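Local coordinates for Ice-binding protein (Flavobacteriaceae bacterium, PDB 5UYT) that probably binds ice crystals and restrains their growth, acting as an antifreeze protein built from right-handed beta-helical ice-binding domains, at residues A[82-87]-A[95-100]; A[119-124]-A[144-149]; A[131-136]-A[158-163]; A[152-157]-A[171-176]; A[182-187]-A[200-205]. All blocks are in the same frame, centred on the assembly; numbering follows the deposited sequence. Where two conformers were deposited one is given.

Contact 1 (A[82-87]-A[95-100]); sequences PLLGNG and YFIGQG
Pro-82 and Leu-84 meet Ile-97 and Gln-99 across a corner of the right-handed beta-solenoid, where strands 83-85 and 93-97 lie in different sheets; no hydrogen bond joins the two segments, so the evidence for the contact is packing alone. Toward the inside, Leu-84 and Ile-97 reach for each other tip to tip, CD2 of Leu-84 lying 3.7 Å from CD1 of Ile-97. The other branch of Ile-97, CG2, rests 3.9 Å from CA of Pro-82. Nearer the surface the proline ring crosses the glutamine obliquely: CG of Pro-82 is 3.5 Å from OE1 of Gln-99, and CD of Pro-82 is 3.7 Å from NE2 of Gln-99. The first torsion of Gln-99 (chi1 62°) sets CG between the backbone N and the carbonyl carbon, and the chain then runs extended past the ring. An alanine in place of Pro-82 would probably leave the Gln-99 amide without the CG and CD it lies against and open a gap there. In the second shell, Leu-80 touches Ile-97, and backbone hydrogen bonds to Ser-102 and Ser-104 position Leu-84. The ring also meets the turn after Gln-99: CB of Pro-82 lies 3.3 Å from O of Gly-100.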
# COMPACT_ATOMS: atom_id res chain seq x y z
N PRO A 82 24.76 7.17 26.83
CA PRO A 82 24.67 7.08 25.38
C PRO A 82 24.41 5.68 24.83
O PRO A 82 23.91 5.58 23.72
CB PRO A 82 26.02 7.61 24.90
CG PRO A 82 26.95 7.38 26.03
CD PRO A 82 26.12 7.53 27.28
N LEU A 83 24.73 4.63 25.59
CA LEU A 83 24.44 3.26 25.15
C LEU A 83 22.98 2.93 25.49
O LEU A 83 22.64 2.68 26.64
CB LEU A 83 25.40 2.24 25.78
CG LEU A 83 25.47 0.80 25.22
CD1 LEU A 83 25.19 0.65 23.72
CD2 LEU A 83 26.83 0.20 25.58
N LEU A 84 22.13 2.95 24.46
CA LEU A 84 20.67 2.75 24.61
C LEU A 84 20.26 1.38 24.14
O LEU A 84 20.67 0.93 23.07
CB LEU A 84 19.90 3.72 23.73
CG LEU A 84 19.75 5.22 23.96
CD1 LEU A 84 18.59 5.65 23.08
CD2 LEU A 84 19.45 5.51 25.43
N GLY A 85 19.39 0.75 24.92
CA GLY A 85 18.87 -0.56 24.55
C GLY A 85 19.36 -1.64 25.49
O GLY A 85 19.23 -1.51 26.71
N ASN A 86 19.90 -2.70 24.90
CA ASN A 86 20.36 -3.88 25.64
C ASN A 86 19.38 -4.32 26.75
O ASN A 86 19.77 -4.56 27.90
CB ASN A 86 21.79 -3.66 26.15
CG ASN A 86 22.80 -3.49 25.01
OD1 ASN A 86 23.77 -2.73 25.13
ND2 ASN A 86 22.59 -4.20 23.90
N GLY A 87 18.10 -4.41 26.38
CA GLY A 87 17.06 -4.91 27.27
C GLY A 87 16.35 -3.86 28.11
O GLY A 87 15.47 -4.18 28.90
N TYR A 95 13.97 12.63 26.89
CA TYR A 95 15.26 12.07 27.29
C TYR A 95 16.41 12.81 26.64
O TYR A 95 16.50 12.90 25.42
CB TYR A 95 15.29 10.56 26.96
CG TYR A 95 14.26 9.79 27.79
CD1 TYR A 95 14.49 9.52 29.14
CD2 TYR A 95 13.05 9.36 27.23
CE1 TYR A 95 13.55 8.84 29.91
CE2 TYR A 95 12.11 8.69 27.99
CZ TYR A 95 12.37 8.43 29.34
OH TYR A 95 11.44 7.76 30.11
N PHE A 96 17.31 13.35 27.47
CA PHE A 96 18.45 14.12 26.99
C PHE A 96 19.71 13.25 27.03
O PHE A 96 20.07 12.67 28.07
CB PHE A 96 18.63 15.41 27.83
CG PHE A 96 19.90 16.17 27.53
CD1 PHE A 96 19.94 17.10 26.49
CD2 PHE A 96 21.05 15.99 28.30
CE1 PHE A 96 21.11 17.82 26.23
CE2 PHE A 96 22.21 16.69 28.04
CZ PHE A 96 22.24 17.61 27.00
N ILE A 97 20.37 13.15 25.88
CA ILE A 97 21.66 12.48 25.79
C ILE A 97 22.66 13.49 25.22
O ILE A 97 22.62 13.80 24.03
CB ILE A 97 21.60 11.21 24.90
CG1 ILE A 97 20.54 10.23 25.42
CG2 ILE A 97 22.98 10.55 24.86
CD1 ILE A 97 20.34 8.99 24.59
N GLY A 98 23.55 14.01 26.07
CA GLY A 98 24.40 15.15 25.70
C GLY A 98 25.67 14.80 24.94
O GLY A 98 26.73 15.38 25.18
N GLN A 99 25.54 13.87 24.00
CA GLN A 99 26.65 13.36 23.18
C GLN A 99 26.02 12.44 22.13
O GLN A 99 24.80 12.25 22.13
CB GLN A 99 27.66 12.58 24.05
CG GLN A 99 27.07 11.35 24.74
CD GLN A 99 28.00 10.73 25.76
OE1 GLN A 99 29.02 10.13 25.41
NE2 GLN A 99 27.66 10.88 27.04
N GLY A 100 26.83 11.87 21.23
CA GLY A 100 26.34 10.88 20.27
C GLY A 100 25.86 9.62 20.99
O GLY A 100 26.44 9.21 22.03

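Contact 2 (A[119-124]-A[144-149]); sequences FIFKIQ and CNVFWK
Phe-119 to Ile-123 and Val-146 to Lys-149 run as parallel strands, 9° apart in direction and 4.7 Å at closest axis approach, joined by five backbone hydrogen bonds that begin with Phe-119 N to Asn-145 O and end with Ile-123 N to Lys-149 O. On the face carrying Phe-119, Phe-121, Val-146 and Trp-148, the main feature is an offset stack: the two side chains leave their strands in the same direction, and the Phe-121 ring stacks on the six-membered ring of Trp-148, centroids 4.2 Å apart and planes at 14°. CZ3 of Trp-148 stands over the phenyl face, displaced toward its rim, while CE3 of Trp-148 comes 3.6 Å from CB of Phe-121. At the edge of the Phe-121 ring lie Phe-147 O and Val-146 CG1. The indole NE1 is held by Lys-163 O, which would limit its turning. An alanine at Trp-148 would probably leave one face of Phe-121 without its stacking partner and Lys-163 O without this donor.

On the other face, CG1 of Ile-120 lies 4.1 Å from CD2 of Phe-147, and Leu-71 of helix 55-73 covers both residues. Lys-149 bends at its third and fourth torsions, curling over Lys-122 until NZ donates to OE1 of Gln-124 at 2.9 Å; the same NZ forms a salt bridge with Glu-151. Lys-122 NZ turns elsewhere, to the carbonyls of Asn-72 and Ala-74. Aromatic residues stacked in register on successive parallel strands are characteristic of a beta-solenoid, here the right-handed ice-binding fold with its long helix lying alongside.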
# COMPACT_ATOMS: atom_id res chain seq x y z
N PHE A 119 7.33 10.02 23.62
CA PHE A 119 8.72 9.67 23.87
C PHE A 119 9.57 10.56 22.96
O PHE A 119 9.49 10.43 21.75
CB PHE A 119 8.95 8.19 23.52
CG PHE A 119 8.05 7.23 24.28
CD1 PHE A 119 8.53 6.54 25.39
CD2 PHE A 119 6.73 7.00 23.86
CE1 PHE A 119 7.70 5.66 26.09
CE2 PHE A 119 5.90 6.12 24.56
CZ PHE A 119 6.40 5.45 25.67
N ILE A 120 10.33 11.49 23.52
CA ILE A 120 11.20 12.37 22.72
C ILE A 120 12.65 12.14 23.16
O ILE A 120 12.97 12.17 24.36
CB ILE A 120 10.82 13.88 22.87
CG1 ILE A 120 9.44 14.18 22.27
CG2 ILE A 120 11.91 14.79 22.27
CD1 ILE A 120 8.84 15.51 22.72
N PHE A 121 13.52 11.86 22.18
CA PHE A 121 14.93 11.66 22.45
C PHE A 121 15.72 12.80 21.85
O PHE A 121 15.65 13.05 20.64
CB PHE A 121 15.38 10.32 21.89
CG PHE A 121 14.70 9.16 22.54
CD1 PHE A 121 15.22 8.60 23.70
CD2 PHE A 121 13.52 8.63 22.01
CE1 PHE A 121 14.59 7.53 24.32
CE2 PHE A 121 12.88 7.55 22.62
CZ PHE A 121 13.42 7.01 23.79
N LYS A 122 16.41 13.53 22.72
CA LYS A 122 17.26 14.64 22.31
C LYS A 122 18.70 14.14 22.24
O LYS A 122 19.38 13.99 23.26
CB LYS A 122 17.10 15.81 23.28
CG LYS A 122 15.67 16.33 23.30
CD LYS A 122 15.48 17.45 24.30
CE LYS A 122 15.71 18.82 23.69
NZ LYS A 122 15.55 19.87 24.74
N ILE A 123 19.15 13.86 21.02
CA ILE A 123 20.49 13.30 20.82
C ILE A 123 21.47 14.38 20.34
O ILE A 123 21.39 14.81 19.19
CB ILE A 123 20.49 12.12 19.81
CG1 ILE A 123 19.39 11.04 20.10
CG2 ILE A 123 21.89 11.52 19.68
CD1 ILE A 123 19.38 10.49 21.53
N GLN A 124 22.37 14.82 21.22
CA GLN A 124 23.27 15.94 20.91
C GLN A 124 24.56 15.43 20.28
O GLN A 124 25.65 15.55 20.85
CB GLN A 124 23.58 16.78 22.17
CG GLN A 124 22.33 17.10 22.99
CD GLN A 124 21.32 17.88 22.19
OE1 GLN A 124 20.26 17.37 21.83
NE2 GLN A 124 21.66 19.12 21.88
N CYS A 144 3.73 6.92 16.23
CA CYS A 144 3.51 8.31 15.84
C CYS A 144 3.86 9.32 16.96
O CYS A 144 4.05 10.49 16.69
CB CYS A 144 2.09 8.53 15.33
SG CYS A 144 0.82 8.21 16.57
N ASN A 145 3.92 8.83 18.20
CA ASN A 145 4.30 9.62 19.40
C ASN A 145 5.77 9.46 19.83
O ASN A 145 6.18 9.93 20.91
CB ASN A 145 3.38 9.24 20.56
CG ASN A 145 2.02 9.93 20.47
OD1 ASN A 145 1.93 11.11 20.16
ND2 ASN A 145 0.96 9.20 20.81
N VAL A 146 6.58 8.81 19.00
CA VAL A 146 8.03 8.70 19.23
C VAL A 146 8.82 9.63 18.29
O VAL A 146 8.58 9.66 17.08
CB VAL A 146 8.53 7.24 19.08
CG1 VAL A 146 10.03 7.17 19.28
CG2 VAL A 146 7.76 6.33 20.05
N PHE A 147 9.75 10.40 18.87
CA PHE A 147 10.55 11.35 18.10
C PHE A 147 12.02 11.22 18.50
O PHE A 147 12.33 11.07 19.70
CB PHE A 147 10.11 12.79 18.41
CG PHE A 147 8.68 13.09 18.03
CD1 PHE A 147 8.38 13.74 16.83
CD2 PHE A 147 7.62 12.74 18.88
CE1 PHE A 147 7.06 14.01 16.48
CE2 PHE A 147 6.31 13.02 18.53
CZ PHE A 147 6.02 13.66 17.33
N TRP A 148 12.90 11.34 17.51
CA TRP A 148 14.35 11.40 17.75
C TRP A 148 14.87 12.69 17.12
O TRP A 148 14.81 12.85 15.90
CB TRP A 148 15.05 10.17 17.13
CG TRP A 148 14.46 8.84 17.54
CD1 TRP A 148 13.36 8.23 17.00
CD2 TRP A 148 14.99 7.91 18.50
NE1 TRP A 148 13.13 7.02 17.61
CE2 TRP A 148 14.12 6.79 18.52
CE3 TRP A 148 16.10 7.93 19.36
CZ2 TRP A 148 14.34 5.68 19.37
CZ3 TRP A 148 16.32 6.83 20.20
CH2 TRP A 148 15.42 5.73 20.21
N LYS A 149 15.31 13.63 17.96
CA LYS A 149 15.91 14.87 17.46
C LYS A 149 17.42 14.71 17.48
O LYS A 149 18.06 14.84 18.54
CB LYS A 149 15.47 16.04 18.33
CG LYS A 149 15.99 17.39 17.84
CD LYS A 149 16.06 18.42 18.97
CE LYS A 149 17.08 18.06 20.06
NZ LYS A 149 18.42 17.58 19.59

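Contact 3 (A[131-136]-A[158-163])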
# COMPACT_ATOMS: atom_id res chain seq x y z
N ALA A 131 23.92 -3.87 14.27
CA ALA A 131 23.08 -4.77 13.46
C ALA A 131 22.09 -5.47 14.37
O ALA A 131 22.44 -5.84 15.51
CB ALA A 131 23.94 -5.78 12.71
N ASN A 132 20.85 -5.59 13.89
CA ASN A 132 19.78 -6.39 14.54
C ASN A 132 19.20 -5.75 15.78
O ASN A 132 18.46 -6.40 16.51
CB ASN A 132 20.26 -7.80 14.90
CG ASN A 132 20.94 -8.50 13.74
OD1 ASN A 132 20.38 -8.61 12.66
ND2 ASN A 132 22.18 -8.94 13.96
N THR A 133 19.51 -4.47 16.00
CA THR A 133 18.87 -3.68 17.05
C THR A 133 17.37 -3.68 16.85
O THR A 133 16.90 -3.57 15.71
CB THR A 133 19.35 -2.22 16.96
OG1 THR A 133 20.76 -2.18 17.23
CG2 THR A 133 18.59 -1.31 17.96
N GLN A 134 16.60 -3.74 17.94
CA GLN A 134 15.13 -3.64 17.82
C GLN A 134 14.52 -2.68 18.82
O GLN A 134 14.66 -2.86 20.04
CB GLN A 134 14.51 -5.01 17.97
CG GLN A 134 14.88 -5.93 16.81
CD GLN A 134 14.01 -7.16 16.76
OE1 GLN A 134 14.42 -8.17 16.21
NE2 GLN A 134 12.81 -7.07 17.31
N VAL A 135 13.80 -1.69 18.31
CA VAL A 135 13.00 -0.82 19.14
C VAL A 135 11.56 -1.36 19.14
O VAL A 135 10.98 -1.55 18.08
CB VAL A 135 13.07 0.64 18.64
CG1 VAL A 135 12.13 1.54 19.45
CG2 VAL A 135 14.51 1.12 18.77
N LEU A 136 11.05 -1.64 20.33
CA LEU A 136 9.75 -2.30 20.49
C LEU A 136 8.78 -1.38 21.21
O LEU A 136 9.20 -0.56 22.06
CB LEU A 136 9.91 -3.60 21.30
CG LEU A 136 11.01 -4.58 20.90
CD1 LEU A 136 11.16 -5.70 21.92
CD2 LEU A 136 10.76 -5.16 19.51
N THR A 158 22.33 -2.91 9.57
CA THR A 158 21.52 -3.93 8.92
C THR A 158 20.46 -4.53 9.85
O THR A 158 20.73 -4.87 11.02
CB THR A 158 22.38 -5.06 8.36
OG1 THR A 158 23.11 -5.63 9.44
CG2 THR A 158 23.39 -4.52 7.37
N ASN A 159 19.26 -4.68 9.30
CA ASN A 159 18.11 -5.30 10.02
C ASN A 159 17.68 -4.57 11.31
O ASN A 159 17.06 -5.19 12.18
CB ASN A 159 18.35 -6.79 10.27
CG ASN A 159 18.56 -7.56 8.98
OD1 ASN A 159 17.87 -7.35 8.00
ND2 ASN A 159 19.57 -8.41 8.96
N THR A 160 17.97 -3.28 11.44
CA THR A 160 17.49 -2.52 12.60
C THR A 160 15.98 -2.32 12.52
O THR A 160 15.47 -1.85 11.50
CB THR A 160 18.20 -1.15 12.73
OG1 THR A 160 19.57 -1.39 13.05
CG2 THR A 160 17.57 -0.29 13.85
N VAL A 161 15.27 -2.70 13.58
CA VAL A 161 13.85 -2.40 13.70
C VAL A 161 13.71 -1.09 14.48
O VAL A 161 14.13 -1.00 15.65
CB VAL A 161 13.10 -3.52 14.41
CG1 VAL A 161 11.64 -3.10 14.68
CG2 VAL A 161 13.17 -4.80 13.57
N MET A 162 13.19 -0.07 13.81
CA MET A 162 13.15 1.29 14.38
C MET A 162 11.71 1.83 14.44
O MET A 162 10.87 1.49 13.61
CB MET A 162 14.05 2.23 13.56
CG MET A 162 14.28 3.63 14.17
SD MET A 162 15.08 3.55 15.78
CE MET A 162 15.57 5.29 15.84
N LYS A 163 11.45 2.67 15.45
CA LYS A 163 10.14 3.28 15.65
C LYS A 163 10.30 4.77 15.80
O LYS A 163 11.22 5.26 16.48
CB LYS A 163 9.46 2.75 16.91
CG LYS A 163 9.36 1.24 16.99
CD LYS A 163 8.36 0.72 15.97
CE LYS A 163 8.27 -0.80 16.04
NZ LYS A 163 7.45 -1.29 14.90
O HOH W 1 21.83 -7.81 10.26
O HOH W 2 16.12 -7.25 13.44
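The side-chain amides of Asn-132 and Asn-159 run alongside each other in the same sense, with planes 17° apart. They are not bonded to each other directly: OD1 of Asn-132 lies 3.6 Å from CB of Asn-159, and a water links the two groups. That water donates to OD1 of Asn-132 at 2.9 Å, accepts a weak bond from ND2 of Asn-159, and is hydrogen-bonded to OG1 of Thr-158. A second water donates to Asn-159 O and, weakly, to OE1 of Gln-134.

The register continues along the backbone, where Thr-133 stands over Thr-160 and Gln-134 pairs with Val-161. The asparagine and threonine pairs form ladders of like residues, as on successive coils of a beta-solenoid, and here they run through the turn leading into strands 134-138 and 161-163. Val-161 N donates to Thr-133 O at 2.8 Å, and Val-135 N to Val-161 O at 2.8 Å. The short strand segments nevertheless cross at 41°, with one bridge between them, Gln-134 with Val-161. Beyond it Val-135 splits its branches: CG2 lies 3.9 Å from SD of Met-162, while CG1 lies 3.7 Å from CG of Lys-163, and the lysine chain passes it running the other way. Its chi2 (-71°) turns CD aside; farther along, CE of Lys-163 lies 3.5 Å from O of Val-135. NZ of Lys-163 ends in a salt bridge with Glu-182. The backbone N of Lys-163 is buried by the contact with no partner in the model.

Contact 4 (A[152-157]-A[171-176]); sequences GLVDLA and AAIVLQ
Leu-156 and Leu-175 pack side by side on the inward face of two parallel strands, CD1 of Leu-156 lying 3.8 Å from CD2 of Leu-175. Beside them CG1 of Val-154 meets CG2 of Ile-173 at 4.1 Å, and all four residues are buried. The strand axes are 4.7 Å apart and 4° from parallel, and four backbone hydrogen bonds, from Val-154 N to Ala-172 O through Gln-176 N to Leu-156 O, fix the register.

The opposite face is only partly buried and mixes polar with apolar groups. CG of Asp-155 stands anti to the backbone N (chi1 -163°), and its carboxylate divides its contacts: OD2 lies 3.7 Å from CB of Val-174, while OD1 accepts from NE2 of Gln-176 at 2.8 Å through its syn lone pair. The donor bond lies in the amide plane of Gln-176, yet carboxylate and amide planes are 86° apart. On this face CD1 of exposed Leu-153 sits at 4.1 Å from CG2 of Val-174.

Both strands belong to one parallel sheet of the solenoid: 154-156 pairs on its other side with 127-129, and 173-175 with 192-195. Across the interior, Val-166 and Ala-168 of strand 165-168 cover Val-154, and Ala-168 also touches Ile-173.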
# COMPACT_ATOMS: atom_id res chain seq x y z
N GLY A 152 23.25 15.15 14.30
CA GLY A 152 24.36 14.46 13.66
C GLY A 152 23.88 13.31 12.79
O GLY A 152 22.67 13.05 12.70
N LEU A 153 24.83 12.63 12.15
CA LEU A 153 24.48 11.52 11.23
C LEU A 153 23.61 10.43 11.88
O LEU A 153 23.93 9.95 12.98
CB LEU A 153 25.79 10.89 10.69
CG LEU A 153 25.66 9.58 9.90
CD1 LEU A 153 25.03 9.83 8.54
CD2 LEU A 153 27.02 8.89 9.74
N VAL A 154 22.51 10.06 11.21
CA VAL A 154 21.70 8.92 11.63
C VAL A 154 22.13 7.74 10.75
O VAL A 154 22.02 7.81 9.52
CB VAL A 154 20.18 9.18 11.47
CG1 VAL A 154 19.39 7.92 11.85
CG2 VAL A 154 19.75 10.35 12.35
N ASP A 155 22.67 6.69 11.37
CA ASP A 155 23.08 5.50 10.60
C ASP A 155 22.56 4.25 11.29
O ASP A 155 23.04 3.87 12.37
CB ASP A 155 24.61 5.44 10.44
CG ASP A 155 25.03 4.47 9.34
OD1 ASP A 155 24.64 3.29 9.40
OD2 ASP A 155 25.77 4.89 8.42
N LEU A 156 21.56 3.62 10.67
CA LEU A 156 20.98 2.42 11.25
C LEU A 156 21.50 1.19 10.54
O LEU A 156 21.36 1.06 9.32
CB LEU A 156 19.44 2.49 11.24
CG LEU A 156 18.89 3.76 11.92
CD1 LEU A 156 17.37 3.64 12.02
CD2 LEU A 156 19.48 3.96 13.32
N ALA A 157 22.09 0.28 11.34
CA ALA A 157 22.76 -0.92 10.84
C ALA A 157 21.78 -1.93 10.30
O ALA A 157 20.57 -1.84 10.54
CB ALA A 157 23.59 -1.56 11.95
N ALA A 171 22.12 16.99 9.06
CA ALA A 171 22.87 15.75 8.89
C ALA A 171 22.16 14.78 7.96
O ALA A 171 20.97 14.93 7.69
CB ALA A 171 23.10 15.07 10.24
N ALA A 172 22.91 13.79 7.46
CA ALA A 172 22.35 12.75 6.58
C ALA A 172 21.70 11.62 7.38
O ALA A 172 21.89 11.50 8.60
CB ALA A 172 23.44 12.21 5.65
N ILE A 173 20.91 10.81 6.68
CA ILE A 173 20.34 9.60 7.23
C ILE A 173 20.69 8.44 6.31
O ILE A 173 20.51 8.53 5.10
CB ILE A 173 18.79 9.70 7.37
CG1 ILE A 173 18.42 10.93 8.21
CG2 ILE A 173 18.22 8.40 7.98
CD1 ILE A 173 16.92 11.19 8.31
N VAL A 174 21.18 7.35 6.90
CA VAL A 174 21.58 6.19 6.13
C VAL A 174 20.89 4.98 6.78
O VAL A 174 21.12 4.69 7.97
CB VAL A 174 23.12 5.99 6.12
CG1 VAL A 174 23.49 4.74 5.32
CG2 VAL A 174 23.87 7.22 5.58
N LEU A 175 20.07 4.28 5.99
CA LEU A 175 19.34 3.12 6.46
C LEU A 175 19.84 1.92 5.69
O LEU A 175 19.62 1.81 4.49
CB LEU A 175 17.82 3.31 6.25
CG LEU A 175 17.18 4.56 6.89
CD1 LEU A 175 15.67 4.48 6.69
CD2 LEU A 175 17.54 4.71 8.36
N GLN A 176 20.53 1.04 6.39
CA GLN A 176 21.21 -0.07 5.74
C GLN A 176 20.26 -1.24 5.45
O GLN A 176 19.09 -1.19 5.83
CB GLN A 176 22.38 -0.51 6.63
CG GLN A 176 23.54 0.49 6.72
CD GLN A 176 24.71 -0.06 7.51
OE1 GLN A 176 25.18 -1.17 7.25
NE2 GLN A 176 25.21 0.72 8.48

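Contact 5 (A[182-187]-A[200-205])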
# COMPACT_ATOMS: atom_id res chain seq x y z
N GLU A 182 8.87 1.83 11.35
CA GLU A 182 7.48 2.30 11.48
C GLU A 182 7.69 3.71 12.01
O GLU A 182 7.98 3.90 13.19
CB GLU A 182 6.70 1.44 12.49
CG GLU A 182 5.24 1.88 12.66
CD GLU A 182 4.53 1.23 13.86
OE1 GLU A 182 5.12 0.39 14.59
OE2 GLU A 182 3.36 1.56 14.08
N GLY A 183 7.58 4.71 11.13
CA GLY A 183 8.08 6.04 11.46
C GLY A 183 8.44 6.77 10.18
O GLY A 183 7.96 6.45 9.09
N ARG A 184 9.32 7.75 10.32
CA ARG A 184 9.72 8.59 9.20
C ARG A 184 11.20 8.90 9.32
O ARG A 184 11.74 8.97 10.45
CB ARG A 184 8.94 9.92 9.23
CG ARG A 184 7.43 9.78 8.99
CD ARG A 184 6.72 11.11 9.22
NE ARG A 184 5.27 10.99 8.99
CZ ARG A 184 4.36 10.77 9.95
NH1 ARG A 184 4.74 10.65 11.22
NH2 ARG A 184 3.06 10.66 9.65
N ALA A 185 11.88 9.05 8.18
CA ALA A 185 13.23 9.61 8.15
C ALA A 185 13.14 10.99 7.53
O ALA A 185 12.80 11.13 6.35
CB ALA A 185 14.21 8.70 7.38
N LEU A 186 13.39 12.00 8.36
CA LEU A 186 13.25 13.41 7.99
C LEU A 186 14.54 14.14 8.30
O LEU A 186 15.02 14.08 9.44
CB LEU A 186 12.11 14.04 8.82
CG LEU A 186 10.74 13.33 8.84
CD1 LEU A 186 9.86 13.98 9.90
CD2 LEU A 186 10.08 13.38 7.46
N SER A 187 15.09 14.85 7.31
CA SER A 187 16.28 15.71 7.52
C SER A 187 15.99 17.18 7.22
O SER A 187 15.37 17.50 6.19
CB SER A 187 17.46 15.24 6.67
OG SER A 187 18.56 16.18 6.76
N ARG A 200 7.27 2.66 6.77
CA ARG A 200 5.84 2.96 6.66
C ARG A 200 5.52 4.05 7.67
O ARG A 200 5.80 3.89 8.87
CB ARG A 200 5.02 1.71 6.93
CG ARG A 200 5.53 0.48 6.17
CD ARG A 200 4.40 -0.33 5.61
NE ARG A 200 4.84 -1.62 5.10
CZ ARG A 200 5.05 -1.88 3.81
NH1 ARG A 200 4.92 -0.92 2.88
NH2 ARG A 200 5.44 -3.08 3.47
N LYS A 201 4.98 5.16 7.18
CA LYS A 201 4.63 6.25 8.10
C LYS A 201 3.61 5.75 9.14
O LYS A 201 2.76 4.88 8.83
CB LYS A 201 4.15 7.49 7.33
CG LYS A 201 2.85 7.30 6.58
CD LYS A 201 2.48 8.54 5.79
CE LYS A 201 1.13 8.38 5.11
NZ LYS A 201 0.72 9.60 4.33
N PRO A 202 3.72 6.24 10.38
CA PRO A 202 2.81 5.78 11.41
C PRO A 202 1.41 6.34 11.18
O PRO A 202 1.27 7.42 10.64
CB PRO A 202 3.42 6.32 12.72
CG PRO A 202 4.43 7.32 12.33
CD PRO A 202 4.70 7.23 10.86
N ILE A 203 0.40 5.56 11.52
CA ILE A 203 -0.97 6.03 11.44
C ILE A 203 -1.35 6.50 12.85
O ILE A 203 -0.52 6.41 13.78
CB ILE A 203 -1.91 4.95 10.85
CG1 ILE A 203 -1.90 3.67 11.70
CG2 ILE A 203 -1.46 4.61 9.43
CD1 ILE A 203 -2.64 2.49 11.05
N LEU A 204 -2.55 7.04 13.01
CA LEU A 204 -2.95 7.66 14.29
C LEU A 204 -2.23 9.00 14.53
O LEU A 204 -1.69 9.60 13.58
CB LEU A 204 -2.79 6.69 15.47
CG LEU A 204 -3.69 5.46 15.40
CD1 LEU A 204 -2.93 4.17 15.66
CD2 LEU A 204 -4.87 5.64 16.35
N CYS A 205 -2.24 9.47 15.77
CA CYS A 205 -1.81 10.82 16.10
C CYS A 205 -2.43 11.88 15.19
O CYS A 205 -1.74 12.81 14.75
CB CYS A 205 -0.28 10.95 16.08
SG CYS A 205 0.53 10.03 17.40
O HOH W 3 1.53 2.71 12.19
O HOH W 4 0.95 9.81 12.10
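Arg-184 reaches across to Lys-201 and Pro-202 with its guanidinium group. From CB the chain leaves with CG anti to the carbonyl carbon (chi1 -66°), and CG comes 4.2 Å from CD of Pro-202. It stays extended to NE, which meets CB of Lys-201 at 4.0 Å and is hydrogen-bonded outside the contact. CZ lies 3.7 Å from CD of Pro-202, and NH1 is nearer at 3.4 Å; this carbon stands over one guanidinium face, offset toward its rim. NH1 also bonds to OD1 of Asn-165, and NH2 to O of Ala-10. At the guanidinium edge, in plane, a water accepts weakly from NH2 and donates to O of Pro-202 and O of Leu-204, tying the arginine to the departing chain.

The backbones meet at a single parallel bridge, Glu-182 with Arg-200, where Gly-183 N donates to Arg-200 O at 3.0 Å. A second water joins OE2 of Glu-182 to N of Ile-203, while OE1 takes the salt bridge from Lys-163. At Gly-183's backbone angles a CB would collide with O of Glu-182.

Here the chain turns a corner of the solenoid in strand 180-187, which pairs with 161-163, 165-168, 12-16 and 198-200, while segment 200-205 leaves strand 198-200 toward strand 224-228 and the second ice-binding-like region.

How the contacts relate
The five contacts lie within one ice-binding-like solenoid, and contacts 2 and 3, like 3 and 4, interleave along the chain. Contacts 1 and 2 have centres 11 Å apart and share neighbouring strands: Tyr-95 N lies 2.8 Å from Ile-120 O, and CD1 of Ile-97 packs on CD1 of Ile-123. Contact 2 joins contact 3 through Met-162 CE, 3.4 Å from Trp-148 CE2, and contact 5 through the disulfide Cys-144 to Cys-205, which ties the departing chain back to the coil. Contact 3 also meets contact 5 along the backbone, Met-162 O lying 3.0 Å from Glu-182 N, a probable hydrogen bond, and Ile-173 of contact 4 packs on Ala-185 of contact 5. Contacts 1 and 5 are farthest apart, with centres about 21 Å apart.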